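PDB 2WBM: ribosome maturation protein SDO1 homolog from Methanothermobacter thermautotrophicus, which probably takes part in ribosome maturation and binds RNA, as an archaeal member of the SDO1/SBDS family. Local coordinates for residues Ile124-Ile128 with Gln166-Leu171; His141-Ile146 with Lys177-Lys181; Glu183-Ile189 with Ala222-Gly228. One frame throughout, in Å; residues are numbered along the deposited sequence.

How the contacts relate
Contacts 1 and 2 belong to one body, the helical domain II of the SBDS family, and contact 3 to the C-terminal domain that follows it. The centres of contacts 1 and 2 lie 11 Å apart and their side chains touch: Ile128 CG2 of contact 1 is 3.8 Å from both Ile146 CD1 and Ile180 CD1 of contact 2. Contact 3 is centred 19 Å from contact 2 and 21 Å from contact 1, whose nearest atoms stay about 6 Å from it. Strand 181-191 makes the connection, since its start closes contact 2 and its continuation pairs in contact 3. There a glycerol, probably from the crystallisation liquor, lies about 4 Å from the Val187 side chain.

Contact 1: Ile124-Ile128 with Gln166-Leu171; sequences IINKI and QVNIVL
Helix segments 124-128 and 166-171 cross with their axes 9.8 Å apart at closest approach and a signed angle of -76°, and their backbones come nearest where Ile124 meets Val167, CA to CA 5.6 Å. No hydrogen bond joins them; branched aliphatic side chains carry the contact. Ile124 sends two branches across. Its CD1 reaches the flank of Gln166, 3.6 Å from CB, while CG2, anti to the backbone N because CG1 takes chi1 -71°, rests 4.0 Å from Val170 CG2. One turn later Ile128 points CD1 at Val170 CG1, 3.7 Å away and at about a right angle, so the two isoleucines pack against the same valine. This crossing of helices 110-131 and 163-174 forms part of the buried core of domain II in the SBDS family, which Met150 of helix 143-152 and Phe182 of strand 181-191 help to complete. Val167 CG2 lies against the aliphatic base of Lys127, 3.7 Å from CG; the lysine then bends at chi2 (65°) and carries its ammonium away to a salt bridge with Glu131. Cutting Ile124 back to an alanine here would remove CD1 and CG2, and is likely to open a gap beside Gln166 CB and Val170 CG2. The Gln166 amide is anchored through NE2 to the carbonyls of Asp158 and Lys161.

Contact 2: His141-Ile146 with Lys177-Lys181; sequences HPPKRI and KIPIK
In domain II of the SBDS family, the turn leading into helix 143-152 packs against the irregular linker that runs from helix 163-174 to strand 181-191, and one histidine ties the two together. His141 donates from NE2 to Pro179 O at 2.7 Å, with an N-H...O angle of 150°. The acceptor lies at the ring edge, near the imidazole plane, whereas the donor is tilted from the plane of the carbonyl. Ile178 packs over a face of the same ring: its CD1 sits 4.1 Å from the ring centroid and 6° off the normal, a well-centred CH-pi contact. The imidazole is therefore held in two directions, by a polar bond at its edge and a methyl above its face, which should restrict its rotation. The methyl is delivered by a chi1 of 48°, which places Ile178 CG1 between the backbone N and the carbonyl carbon and turns CG2 the other way, toward Arg145. There CG2 lies over one face of the guanidinium, offset toward its rim, 3.2 Å from NH2. Arg145 NH1 is buried by the contact and has no polar partner in the model. On the same side of the ring as the Ile178 methyl, Ile146 CD1 meets the ends of both linker isoleucines, 3.6 Å from Ile180 CD1 and 4.0 Å from Ile178 CD1. Ile128 of helix 110-131 packs on both Ile146 and Ile180, while Leu171 and Ile174 of helix 163-174 also touch Ile180; beyond it, Lys181 begins strand 181-191 with backbone bonds to Ile133 of strand 132-133.

Contact 3: Glu183-Ile189 with Ala222-Gly228; sequences EKVRVAI and AVVEIPG
Arg186 runs extended from CG to NE after a chi1 of -78°, and Glu225 holds CG anti to its backbone N, which brings their polar ends together over the same face of the sheet. Arg186 NE meets Glu225 OE1 at 3.2 Å in a salt bridge; the oxygen lies in the guanidinium plane but is approached on its anti side, 32° out of the carboxylate plane. Arg186 NH2 adds a weak bond to the same OE1, and the two flat groups are turned 50° apart. On the reverse face Ile226 CG1 packs 3.6 Å from Val185 CG2, and Ile226 CD1 4.0 Å from Val187 CG2. Between these faces the backbones bond in reciprocal pairs, Val185 with Ile226, Val187 with Val224 (Val224 N to Val187 O 2.8 Å) and Ile189 with Ala222. The ladder ends in a weak bond from Gly228 N to Glu183 O. Phe234 and Leu238 of helix 231-241 cover Ile189. With strand 247-250 bonded along the other edge of 181-191, and 208-214 beside 220-227, the beta-alpha-beta-beta-alpha-beta chain forms a ferredoxin-like alpha+beta sandwich, in which 181-191 and 220-227 are the two central strands.

Contact 1: Ile124-Ile128 with Gln166-Leu171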
ATOM      1  N   ILE A 124      -6.318  -3.249   0.666  1.00 13.72           N
ATOM      2  CA  ILE A 124      -5.876  -4.569   1.139  1.00 15.36           C
ATOM      3  C   ILE A 124      -6.527  -5.678   0.305  1.00 15.04           C
ATOM      4  O   ILE A 124      -5.844  -6.613  -0.134  1.00 15.40           O
ATOM      5  CB  ILE A 124      -6.178  -4.786   2.649  1.00 17.21           C
ATOM      6  CG1 ILE A 124      -5.257  -3.926   3.528  1.00 15.84           C
ATOM      7  CG2 ILE A 124      -6.021  -6.265   3.044  1.00 18.95           C
ATOM      8  CD1 ILE A 124      -5.843  -3.670   4.959  1.00 15.07           C
ATOM      9  N   ILE A 125      -7.842  -5.579   0.090  1.00 12.86           N
ATOM     10  CA  ILE A 125      -8.540  -6.574  -0.721  1.00 11.60           C
ATOM     11  C   ILE A 125      -7.879  -6.644  -2.107  1.00 12.37           C
ATOM     12  O   ILE A 125      -7.596  -7.733  -2.622  1.00 10.98           O
ATOM     13  CB  ILE A 125     -10.047  -6.244  -0.864  1.00 12.67           C
ATOM     14  CG1 ILE A 125     -10.769  -6.458   0.483  1.00 12.17           C
ATOM     15  CG2 ILE A 125     -10.702  -7.061  -2.010  1.00 12.96           C
ATOM     16  CD1 ILE A 125     -12.179  -5.861   0.563  1.00 13.91           C
ATOM     17  N   ASN A 126      -7.650  -5.482  -2.706  1.00 11.64           N
ATOM     18  CA  ASN A 126      -7.087  -5.449  -4.050  1.00 13.56           C
ATOM     19  C   ASN A 126      -5.670  -5.995  -4.132  1.00 12.93           C
ATOM     20  O   ASN A 126      -5.343  -6.725  -5.068  1.00 12.80           O
ATOM     21  CB  ASN A 126      -7.193  -4.058  -4.666  1.00 14.53           C
ATOM     22  CG  ASN A 126      -8.616  -3.722  -5.080  1.00 18.39           C
ATOM     23  OD1 ASN A 126      -9.432  -4.615  -5.330  1.00 20.05           O
ATOM     24  ND2 ASN A 126      -8.924  -2.439  -5.141  1.00 16.94           N
ATOM     25  N   LYS A 127      -4.847  -5.651  -3.152  1.00 12.79           N
ATOM     26  CA  LYS A 127      -3.454  -6.089  -3.141  1.00 13.42           C
ATOM     27  C   LYS A 127      -3.383  -7.600  -2.962  1.00 12.33           C
ATOM     28  O   LYS A 127      -2.614  -8.273  -3.648  1.00 12.14           O
ATOM     29  CB  LYS A 127      -2.648  -5.364  -2.044  1.00 12.61           C
ATOM     30  CG  LYS A 127      -1.191  -5.830  -1.924  1.00 16.93           C
ATOM     31  CD  LYS A 127      -0.379  -5.493  -3.165  1.00 27.60           C
ATOM     32  CE  LYS A 127       1.115  -5.631  -2.909  1.00 26.39           C
ATOM     33  NZ  LYS A 127       1.861  -5.500  -4.188  1.00 29.52           N
ATOM     34  N   ILE A 128      -4.197  -8.140  -2.053  1.00 12.77           N
ATOM     35  CA  ILE A 128      -4.274  -9.597  -1.901  1.00 11.65           C
ATOM     36  C   ILE A 128      -4.773 -10.272  -3.187  1.00 14.14           C
ATOM     37  O   ILE A 128      -4.174 -11.255  -3.635  1.00 12.07           O
ATOM     38  CB  ILE A 128      -5.125 -10.031  -0.671  1.00 11.22           C
ATOM     39  CG1 ILE A 128      -4.467  -9.524   0.619  1.00 12.29           C
ATOM     40  CG2 ILE A 128      -5.301 -11.567  -0.654  1.00 16.78           C
ATOM     41  CD1 ILE A 128      -5.282  -9.793   1.912  1.00 11.96           C
ATOM     42  N   GLN A 166      -0.449  -4.412   6.716  1.00 14.01           N
ATOM     43  CA  GLN A 166      -1.712  -5.083   6.966  1.00 12.74           C
ATOM     44  C   GLN A 166      -1.985  -6.227   6.003  1.00 15.04           C
ATOM     45  O   GLN A 166      -2.638  -7.201   6.373  1.00 14.68           O
ATOM     46  CB  GLN A 166      -2.871  -4.105   6.935  1.00 14.37           C
ATOM     47  CG  GLN A 166      -2.794  -3.030   8.007  1.00 12.37           C
ATOM     48  CD  GLN A 166      -4.144  -2.403   8.250  1.00 15.02           C
ATOM     49  OE1 GLN A 166      -5.080  -3.078   8.680  1.00 14.87           O
ATOM     50  NE2 GLN A 166      -4.253  -1.103   7.990  1.00 15.62           N
ATOM     51  N   VAL A 167      -1.490  -6.111   4.771  1.00 15.43           N
ATOM     52  CA  VAL A 167      -1.693  -7.189   3.799  1.00 17.24           C
ATOM     53  C   VAL A 167      -1.185  -8.518   4.373  1.00 15.68           C
ATOM     54  O   VAL A 167      -1.876  -9.535   4.292  1.00 16.52           O
ATOM     55  CB  VAL A 167      -1.020  -6.854   2.450  1.00 18.37           C
ATOM     56  CG1 VAL A 167      -0.742  -8.124   1.639  1.00 17.94           C
ATOM     57  CG2 VAL A 167      -1.892  -5.876   1.670  1.00 19.02           C
ATOM     58  N   ASN A 168       0.008  -8.508   4.959  1.00 15.68           N
ATOM     59  CA  ASN A 168       0.571  -9.730   5.552  1.00 17.66           C
ATOM     60  C   ASN A 168      -0.212 -10.252   6.763  1.00 16.72           C
ATOM     61  O   ASN A 168      -0.375 -11.460   6.926  1.00 16.48           O
ATOM     62  CB  ASN A 168       2.044  -9.539   5.914  1.00 19.67           C
ATOM     63  CG  ASN A 168       2.919  -9.292   4.691  1.00 23.77           C
ATOM     64  OD1 ASN A 168       2.641  -9.781   3.587  1.00 24.83           O
ATOM     65  ND2 ASN A 168       3.986  -8.527   4.887  1.00 31.20           N
ATOM     66  N   ILE A 169      -0.678  -9.336   7.612  1.00 14.50           N
ATOM     67  CA  ILE A 169      -1.543  -9.683   8.749  1.00 13.25           C
ATOM     68  C   ILE A 169      -2.850 -10.320   8.261  1.00 13.03           C
ATOM     69  O   ILE A 169      -3.260 -11.388   8.733  1.00 13.30           O
ATOM     70  CB  ILE A 169      -1.870  -8.430   9.601  1.00 13.22           C
ATOM     71  CG1 ILE A 169      -0.586  -7.874  10.238  1.00 17.15           C
ATOM     72  CG2 ILE A 169      -2.928  -8.755  10.674  1.00 16.66           C
ATOM     73  CD1 ILE A 169      -0.746  -6.496  10.897  1.00 20.76           C
ATOM     74  N   VAL A 170      -3.487  -9.666   7.297  1.00 13.06           N
ATOM     75  CA  VAL A 170      -4.775 -10.131   6.784  1.00 13.28           C
ATOM     76  C   VAL A 170      -4.616 -11.472   6.054  1.00 14.69           C
ATOM     77  O   VAL A 170      -5.425 -12.396   6.236  1.00 14.22           O
ATOM     78  CB  VAL A 170      -5.460  -9.065   5.895  1.00 13.64           C
ATOM     79  CG1 VAL A 170      -6.728  -9.616   5.269  1.00 13.56           C
ATOM     80  CG2 VAL A 170      -5.781  -7.803   6.708  1.00 11.81           C
ATOM     81  N   LEU A 171      -3.558 -11.599   5.255  1.00 12.40           N
ATOM     82  CA  LEU A 171      -3.331 -12.856   4.548  1.00 12.99           C
ATOM     83  C   LEU A 171      -3.264 -14.026   5.532  1.00 14.36           C
ATOM     84  O   LEU A 171      -3.888 -15.073   5.311  1.00 12.79           O
ATOM     85  CB  LEU A 171      -2.062 -12.778   3.691  1.00 12.38           C
ATOM     86  CG  LEU A 171      -1.697 -14.028   2.887  1.00 17.77           C
ATOM     87  CD1 LEU A 171      -2.797 -14.384   1.890  1.00 13.04           C
ATOM     88  CD2 LEU A 171      -0.350 -13.820   2.188  1.00 16.86           C
TER

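Contact 2: His141-Ile146 with Lys177-Lys181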
ATOM      1  N   HIS A 141      -7.828 -15.485  -7.083  1.00 14.29           N
ATOM      2  CA  HIS A 141      -9.053 -15.276  -6.317  1.00 14.01           C
ATOM      3  C   HIS A 141      -9.612 -13.910  -6.705  1.00 14.45           C
ATOM      4  O   HIS A 141      -8.897 -12.910  -6.634  1.00 14.14           O
ATOM      5  CB  HIS A 141      -8.770 -15.277  -4.812  1.00 14.64           C
ATOM      6  CG  HIS A 141      -8.427 -16.620  -4.245  1.00 14.37           C
ATOM      7  ND1 HIS A 141      -9.341 -17.647  -4.156  1.00 16.76           N
ATOM      8  CD2 HIS A 141      -7.280 -17.089  -3.697  1.00 14.40           C
ATOM      9  CE1 HIS A 141      -8.766 -18.698  -3.597  1.00 18.09           C
ATOM     10  NE2 HIS A 141      -7.515 -18.386  -3.314  1.00 18.06           N
ATOM     11  N   PRO A 142     -10.889 -13.849  -7.124  1.00 15.58           N
ATOM     12  CA  PRO A 142     -11.489 -12.536  -7.353  1.00 15.28           C
ATOM     13  C   PRO A 142     -11.511 -11.711  -6.052  1.00 16.16           C
ATOM     14  O   PRO A 142     -11.556 -12.298  -4.956  1.00 15.23           O
ATOM     15  CB  PRO A 142     -12.920 -12.877  -7.787  1.00 14.84           C
ATOM     16  CG  PRO A 142     -12.860 -14.286  -8.248  1.00 17.70           C
ATOM     17  CD  PRO A 142     -11.838 -14.940  -7.377  1.00 14.21           C
ATOM     18  N   PRO A 143     -11.454 -10.365  -6.164  1.00 16.16           N
ATOM     19  CA  PRO A 143     -11.595  -9.485  -4.992  1.00 16.83           C
ATOM     20  C   PRO A 143     -12.766  -9.858  -4.068  1.00 16.41           C
ATOM     21  O   PRO A 143     -12.590  -9.889  -2.850  1.00 16.76           O
ATOM     22  CB  PRO A 143     -11.814  -8.108  -5.624  1.00 16.88           C
ATOM     23  CG  PRO A 143     -11.001  -8.173  -6.880  1.00 16.36           C
ATOM     24  CD  PRO A 143     -11.151  -9.595  -7.388  1.00 16.31           C
ATOM     25  N   LYS A 144     -13.931 -10.159  -4.641  1.00 16.96           N
ATOM     26  CA  LYS A 144     -15.109 -10.549  -3.851  1.00 17.94           C
ATOM     27  C   LYS A 144     -14.854 -11.758  -2.941  1.00 17.27           C
ATOM     28  O   LYS A 144     -15.407 -11.836  -1.847  1.00 15.21           O
ATOM     29  CB  LYS A 144     -16.309 -10.835  -4.760  1.00 19.77           C
ATOM     30  CG  LYS A 144     -16.919  -9.598  -5.394  1.00 26.05           C
ATOM     31  CD  LYS A 144     -17.936  -9.981  -6.468  1.00 35.24           C
ATOM     32  CE  LYS A 144     -18.305  -8.789  -7.345  1.00 39.89           C
ATOM     33  NZ  LYS A 144     -18.955  -7.689  -6.575  1.00 43.56           N
ATOM     34  N   ARG A 145     -14.020 -12.694  -3.395  1.00 16.77           N
ATOM     35  CA  ARG A 145     -13.723 -13.901  -2.621  1.00 17.89           C
ATOM     36  C   ARG A 145     -12.829 -13.584  -1.426  1.00 17.07           C
ATOM     37  O   ARG A 145     -13.033 -14.127  -0.324  1.00 15.10           O
ATOM     38  CB  ARG A 145     -13.069 -14.976  -3.496  1.00 18.79           C
ATOM     39  CG  ARG A 145     -12.984 -16.352  -2.841  1.00 23.68           C
ATOM     40  CD  ARG A 145     -14.376 -16.944  -2.694  1.00 32.74           C
ATOM     41  NE  ARG A 145     -14.467 -18.022  -1.709  1.00 37.69           N
ATOM     42  CZ  ARG A 145     -14.533 -17.847  -0.389  1.00 40.55           C
ATOM     43  NH1 ARG A 145     -14.473 -16.629   0.140  1.00 32.99           N
ATOM     44  NH2 ARG A 145     -14.637 -18.904   0.410  1.00 37.77           N
ATOM     45  N   ILE A 146     -11.851 -12.708  -1.655  1.00 15.62           N
ATOM     46  CA  ILE A 146     -10.960 -12.229  -0.606  1.00 14.86           C
ATOM     47  C   ILE A 146     -11.780 -11.490   0.451  1.00 15.70           C
ATOM     48  O   ILE A 146     -11.596 -11.698   1.647  1.00 14.74           O
ATOM     49  CB  ILE A 146      -9.860 -11.286  -1.170  1.00 14.56           C
ATOM     50  CG1 ILE A 146      -8.970 -12.001  -2.209  1.00 15.20           C
ATOM     51  CG2 ILE A 146      -9.018 -10.683  -0.045  1.00 13.14           C
ATOM     52  CD1 ILE A 146      -8.426 -13.341  -1.773  1.00 18.68           C
ATOM     53  N   LYS A 177      -9.345 -19.772   6.073  1.00 17.95           N
ATOM     54  CA  LYS A 177     -10.676 -19.752   5.474  1.00 18.13           C
ATOM     55  C   LYS A 177     -10.665 -20.189   4.011  1.00 20.04           C
ATOM     56  O   LYS A 177     -11.566 -20.903   3.571  1.00 21.61           O
ATOM     57  CB  LYS A 177     -11.336 -18.380   5.638  1.00 16.96           C
ATOM     58  CG  LYS A 177     -11.476 -17.916   7.084  1.00 18.02           C
ATOM     59  CD  LYS A 177     -12.209 -18.942   7.958  1.00 20.08           C
ATOM     60  CE  LYS A 177     -12.417 -18.407   9.371  1.00 21.02           C
ATOM     61  NZ  LYS A 177     -12.887 -19.467  10.304  1.00 18.93           N
ATOM     62  N   ILE A 178      -9.641 -19.777   3.265  1.00 19.45           N
ATOM     63  CA  ILE A 178      -9.491 -20.194   1.866  1.00 20.01           C
ATOM     64  C   ILE A 178      -8.065 -20.612   1.535  1.00 18.48           C
ATOM     65  O   ILE A 178      -7.123 -20.170   2.204  1.00 16.27           O
ATOM     66  CB  ILE A 178      -9.932 -19.096   0.860  1.00 20.27           C
ATOM     67  CG1 ILE A 178      -9.334 -17.730   1.218  1.00 20.73           C
ATOM     68  CG2 ILE A 178     -11.452 -19.058   0.768  1.00 25.10           C
ATOM     69  CD1 ILE A 178      -9.315 -16.752   0.052  1.00 20.65           C
ATOM     70  N   PRO A 179      -7.904 -21.470   0.505  1.00 17.66           N
ATOM     71  CA  PRO A 179      -6.578 -21.884   0.076  1.00 17.08           C
ATOM     72  C   PRO A 179      -5.935 -20.713  -0.633  1.00 15.98           C
ATOM     73  O   PRO A 179      -6.439 -20.278  -1.668  1.00 16.62           O
ATOM     74  CB  PRO A 179      -6.857 -23.021  -0.924  1.00 17.73           C
ATOM     75  CG  PRO A 179      -8.295 -23.360  -0.773  1.00 18.27           C
ATOM     76  CD  PRO A 179      -8.959 -22.119  -0.296  1.00 18.83           C
ATOM     77  N   ILE A 180      -4.838 -20.203  -0.082  1.00 14.35           N
ATOM     78  CA  ILE A 180      -4.265 -18.958  -0.599  1.00 16.07           C
ATOM     79  C   ILE A 180      -2.774 -18.814  -0.321  1.00 17.02           C
ATOM     80  O   ILE A 180      -2.283 -19.190   0.752  1.00 17.09           O
ATOM     81  CB  ILE A 180      -5.046 -17.723  -0.064  1.00 16.11           C
ATOM     82  CG1 ILE A 180      -4.649 -16.448  -0.820  1.00 15.45           C
ATOM     83  CG2 ILE A 180      -4.907 -17.593   1.471  1.00 16.90           C
ATOM     84  CD1 ILE A 180      -5.644 -15.309  -0.668  1.00 16.50           C
ATOM     85  N   LYS A 181      -2.070 -18.246  -1.300  1.00 15.04           N
ATOM     86  CA  LYS A 181      -0.641 -18.038  -1.234  1.00 15.71           C
ATOM     87  C   LYS A 181      -0.323 -16.903  -2.199  1.00 12.74           C
ATOM     88  O   LYS A 181      -0.948 -16.798  -3.247  1.00 15.28           O
ATOM     89  CB  LYS A 181       0.063 -19.314  -1.697  1.00 18.37           C
ATOM     90  CG  LYS A 181       1.552 -19.393  -1.427  1.00 26.36           C
ATOM     91  CD  LYS A 181       2.122 -20.686  -2.019  1.00 29.61           C
ATOM     92  CE  LYS A 181       3.617 -20.828  -1.760  1.00 37.22           C
ATOM     93  NZ  LYS A 181       4.429 -19.832  -2.522  1.00 37.64           N
TER

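Contact 3: Glu183-Ile189 with Ala222-Gly228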
ATOM      1  N   GLU A 183       2.005 -15.656  -4.979  1.00  9.96           N
ATOM      2  CA  GLU A 183       2.901 -16.306  -5.937  1.00 12.38           C
ATOM      3  C   GLU A 183       2.893 -15.573  -7.254  1.00 11.71           C
ATOM      4  O   GLU A 183       1.831 -15.226  -7.777  1.00 13.56           O
ATOM      5  CB  GLU A 183       2.496 -17.766  -6.148  1.00 13.24           C
ATOM      6  CG  GLU A 183       3.564 -18.612  -6.825  1.00 21.40           C
ATOM      7  CD  GLU A 183       3.384 -20.101  -6.559  1.00 27.96           C
ATOM      8  OE1 GLU A 183       3.212 -20.495  -5.382  1.00 34.48           O
ATOM      9  OE2 GLU A 183       3.431 -20.879  -7.534  1.00 36.65           O
ATOM     10  N   LYS A 184       4.087 -15.332  -7.790  1.00 14.21           N
ATOM     11  CA  LYS A 184       4.219 -14.800  -9.127  1.00 13.43           C
ATOM     12  C   LYS A 184       4.081 -15.984 -10.075  1.00 15.01           C
ATOM     13  O   LYS A 184       4.410 -17.114  -9.709  1.00 15.13           O
ATOM     14  CB  LYS A 184       5.585 -14.140  -9.353  1.00 15.53           C
ATOM     15  CG  LYS A 184       5.986 -13.091  -8.327  1.00 19.00           C
ATOM     16  CD  LYS A 184       5.184 -11.803  -8.434  1.00 23.65           C
ATOM     17  CE  LYS A 184       5.628 -10.825  -7.325  1.00 27.19           C
ATOM     18  NZ  LYS A 184       4.742  -9.631  -7.192  1.00 31.99           N
ATOM     19  N   VAL A 185       3.560 -15.729 -11.266  1.00 13.04           N
ATOM     20  CA  VAL A 185       3.481 -16.764 -12.303  1.00 13.50           C
ATOM     21  C   VAL A 185       4.117 -16.235 -13.573  1.00 15.64           C
ATOM     22  O   VAL A 185       4.234 -15.019 -13.757  1.00 16.38           O
ATOM     23  CB  VAL A 185       2.036 -17.225 -12.591  1.00 14.54           C
ATOM     24  CG1 VAL A 185       1.358 -17.729 -11.303  1.00 11.06           C
ATOM     25  CG2 VAL A 185       1.230 -16.116 -13.242  1.00 15.24           C
ATOM     26  N   ARG A 186       4.539 -17.148 -14.441  1.00 13.38           N
ATOM     27  CA  ARG A 186       5.126 -16.754 -15.727  1.00 14.09           C
ATOM     28  C   ARG A 186       4.200 -17.170 -16.850  1.00 13.52           C
ATOM     29  O   ARG A 186       3.746 -18.311 -16.894  1.00 13.11           O
ATOM     30  CB  ARG A 186       6.525 -17.365 -15.897  1.00 17.12           C
ATOM     31  CG  ARG A 186       7.582 -16.594 -15.090  1.00 23.75           C
ATOM     32  CD  ARG A 186       9.018 -16.966 -15.445  1.00 35.61           C
ATOM     33  NE  ARG A 186       9.954 -16.307 -14.528  1.00 41.52           N
ATOM     34  CZ  ARG A 186      11.275 -16.223 -14.702  1.00 48.28           C
ATOM     35  NH1 ARG A 186      11.852 -16.754 -15.776  1.00 46.32           N
ATOM     36  NH2 ARG A 186      12.026 -15.601 -13.796  1.00 43.69           N
ATOM     37  N   VAL A 187       3.905 -16.221 -17.734  1.00 12.20           N
ATOM     38  CA  VAL A 187       2.983 -16.438 -18.824  1.00 13.12           C
ATOM     39  C   VAL A 187       3.745 -16.216 -20.118  1.00 13.94           C
ATOM     40  O   VAL A 187       4.434 -15.208 -20.265  1.00 15.01           O
ATOM     41  CB  VAL A 187       1.829 -15.412 -18.753  1.00 14.07           C
ATOM     42  CG1 VAL A 187       0.859 -15.612 -19.915  1.00 18.99           C
ATOM     43  CG2 VAL A 187       1.098 -15.507 -17.370  1.00 16.58           C
ATOM     44  N   ALA A 188       3.626 -17.153 -21.049  1.00 12.90           N
ATOM     45  CA  ALA A 188       4.213 -16.971 -22.370  1.00 12.85           C
ATOM     46  C   ALA A 188       3.112 -16.428 -23.262  1.00 14.07           C
ATOM     47  O   ALA A 188       1.994 -16.984 -23.317  1.00 16.39           O
ATOM     48  CB  ALA A 188       4.738 -18.296 -22.919  1.00 11.84           C
ATOM     49  N   ILE A 189       3.406 -15.331 -23.944  1.00 12.63           N
ATOM     50  CA  ILE A 189       2.424 -14.754 -24.853  1.00 15.06           C
ATOM     51  C   ILE A 189       2.994 -14.733 -26.259  1.00 16.14           C
ATOM     52  O   ILE A 189       4.215 -14.697 -26.447  1.00 17.67           O
ATOM     53  CB  ILE A 189       1.985 -13.321 -24.410  1.00 16.93           C
ATOM     54  CG1 ILE A 189       3.094 -12.289 -24.682  1.00 19.85           C
ATOM     55  CG2 ILE A 189       1.602 -13.304 -22.921  1.00 17.94           C
ATOM     56  CD1 ILE A 189       2.672 -10.844 -24.441  1.00 26.99           C
ATOM     57  N   ALA A 222       6.772 -13.204 -25.805  1.00 13.39           N
ATOM     58  CA  ALA A 222       7.374 -12.697 -24.568  1.00 13.57           C
ATOM     59  C   ALA A 222       6.955 -13.597 -23.420  1.00 13.65           C
ATOM     60  O   ALA A 222       5.830 -14.102 -23.398  1.00 17.28           O
ATOM     61  CB  ALA A 222       6.948 -11.282 -24.297  1.00 13.79           C
ATOM     62  N   VAL A 223       7.882 -13.837 -22.513  1.00 13.01           N
ATOM     63  CA  VAL A 223       7.584 -14.485 -21.247  1.00 12.18           C
ATOM     64  C   VAL A 223       7.520 -13.374 -20.208  1.00 12.18           C
ATOM     65  O   VAL A 223       8.450 -12.569 -20.092  1.00 14.24           O
ATOM     66  CB  VAL A 223       8.634 -15.526 -20.914  1.00 12.56           C
ATOM     67  CG1 VAL A 223       8.346 -16.188 -19.556  1.00 12.75           C
ATOM     68  CG2 VAL A 223       8.668 -16.573 -22.057  1.00 14.12           C
ATOM     69  N   VAL A 224       6.400 -13.303 -19.492  1.00 12.86           N
ATOM     70  CA  VAL A 224       6.145 -12.200 -18.558  1.00 14.93           C
ATOM     71  C   VAL A 224       5.881 -12.768 -17.180  1.00 15.31           C
ATOM     72  O   VAL A 224       5.060 -13.666 -17.044  1.00 15.53           O
ATOM     73  CB  VAL A 224       4.942 -11.337 -18.974  1.00 16.25           C
ATOM     74  CG1 VAL A 224       4.809 -10.116 -18.046  1.00 14.13           C
ATOM     75  CG2 VAL A 224       5.093 -10.866 -20.433  1.00 16.91           C
ATOM     76  N   GLU A 225       6.603 -12.269 -16.181  1.00 14.24           N
ATOM     77  CA  GLU A 225       6.348 -12.648 -14.799  1.00 15.00           C
ATOM     78  C   GLU A 225       5.352 -11.643 -14.229  1.00 13.61           C
ATOM     79  O   GLU A 225       5.606 -10.430 -14.237  1.00 14.94           O
ATOM     80  CB  GLU A 225       7.642 -12.661 -13.987  1.00 14.61           C
ATOM     81  CG  GLU A 225       7.465 -13.011 -12.529  1.00 17.64           C
ATOM     82  CD  GLU A 225       8.791 -13.336 -11.862  1.00 30.68           C
ATOM     83  OE1 GLU A 225       9.300 -14.465 -12.046  1.00 33.83           O
ATOM     84  OE2 GLU A 225       9.318 -12.456 -11.155  1.00 30.63           O
ATOM     85  N   ILE A 226       4.212 -12.146 -13.768  1.00 12.51           N
ATOM     86  CA  ILE A 226       3.165 -11.296 -13.204  1.00 13.02           C
ATOM     87  C   ILE A 226       2.766 -11.768 -11.805  1.00 13.90           C
ATOM     88  O   ILE A 226       2.957 -12.946 -11.468  1.00 13.90           O
ATOM     89  CB  ILE A 226       1.908 -11.233 -14.110  1.00 12.60           C
ATOM     90  CG1 ILE A 226       1.269 -12.623 -14.287  1.00 13.04           C
ATOM     91  CG2 ILE A 226       2.271 -10.642 -15.490  1.00 14.88           C
ATOM     92  CD1 ILE A 226      -0.143 -12.584 -14.869  1.00 14.79           C
ATOM     93  N   PRO A 227       2.217 -10.849 -10.976  1.00 14.09           N
ATOM     94  CA  PRO A 227       1.554 -11.267  -9.746  1.00 12.20           C
ATOM     95  C   PRO A 227       0.486 -12.280 -10.116  1.00 10.87           C
ATOM     96  O   PRO A 227      -0.239 -12.078 -11.087  1.00 12.36           O
ATOM     97  CB  PRO A 227       0.923  -9.963  -9.238  1.00 12.02           C
ATOM     98  CG  PRO A 227       1.877  -8.920  -9.713  1.00 13.67           C
ATOM     99  CD  PRO A 227       2.223  -9.377 -11.106  1.00 15.27           C
ATOM    100  N   GLY A 228       0.415 -13.383  -9.383  1.00 11.31           N
ATOM    101  CA  GLY A 228      -0.443 -14.493  -9.799  1.00  8.97           C
ATOM    102  C   GLY A 228      -1.926 -14.188  -9.900  1.00  9.85           C
ATOM    103  O   GLY A 228      -2.647 -14.845 -10.657  1.00 10.94           O
TER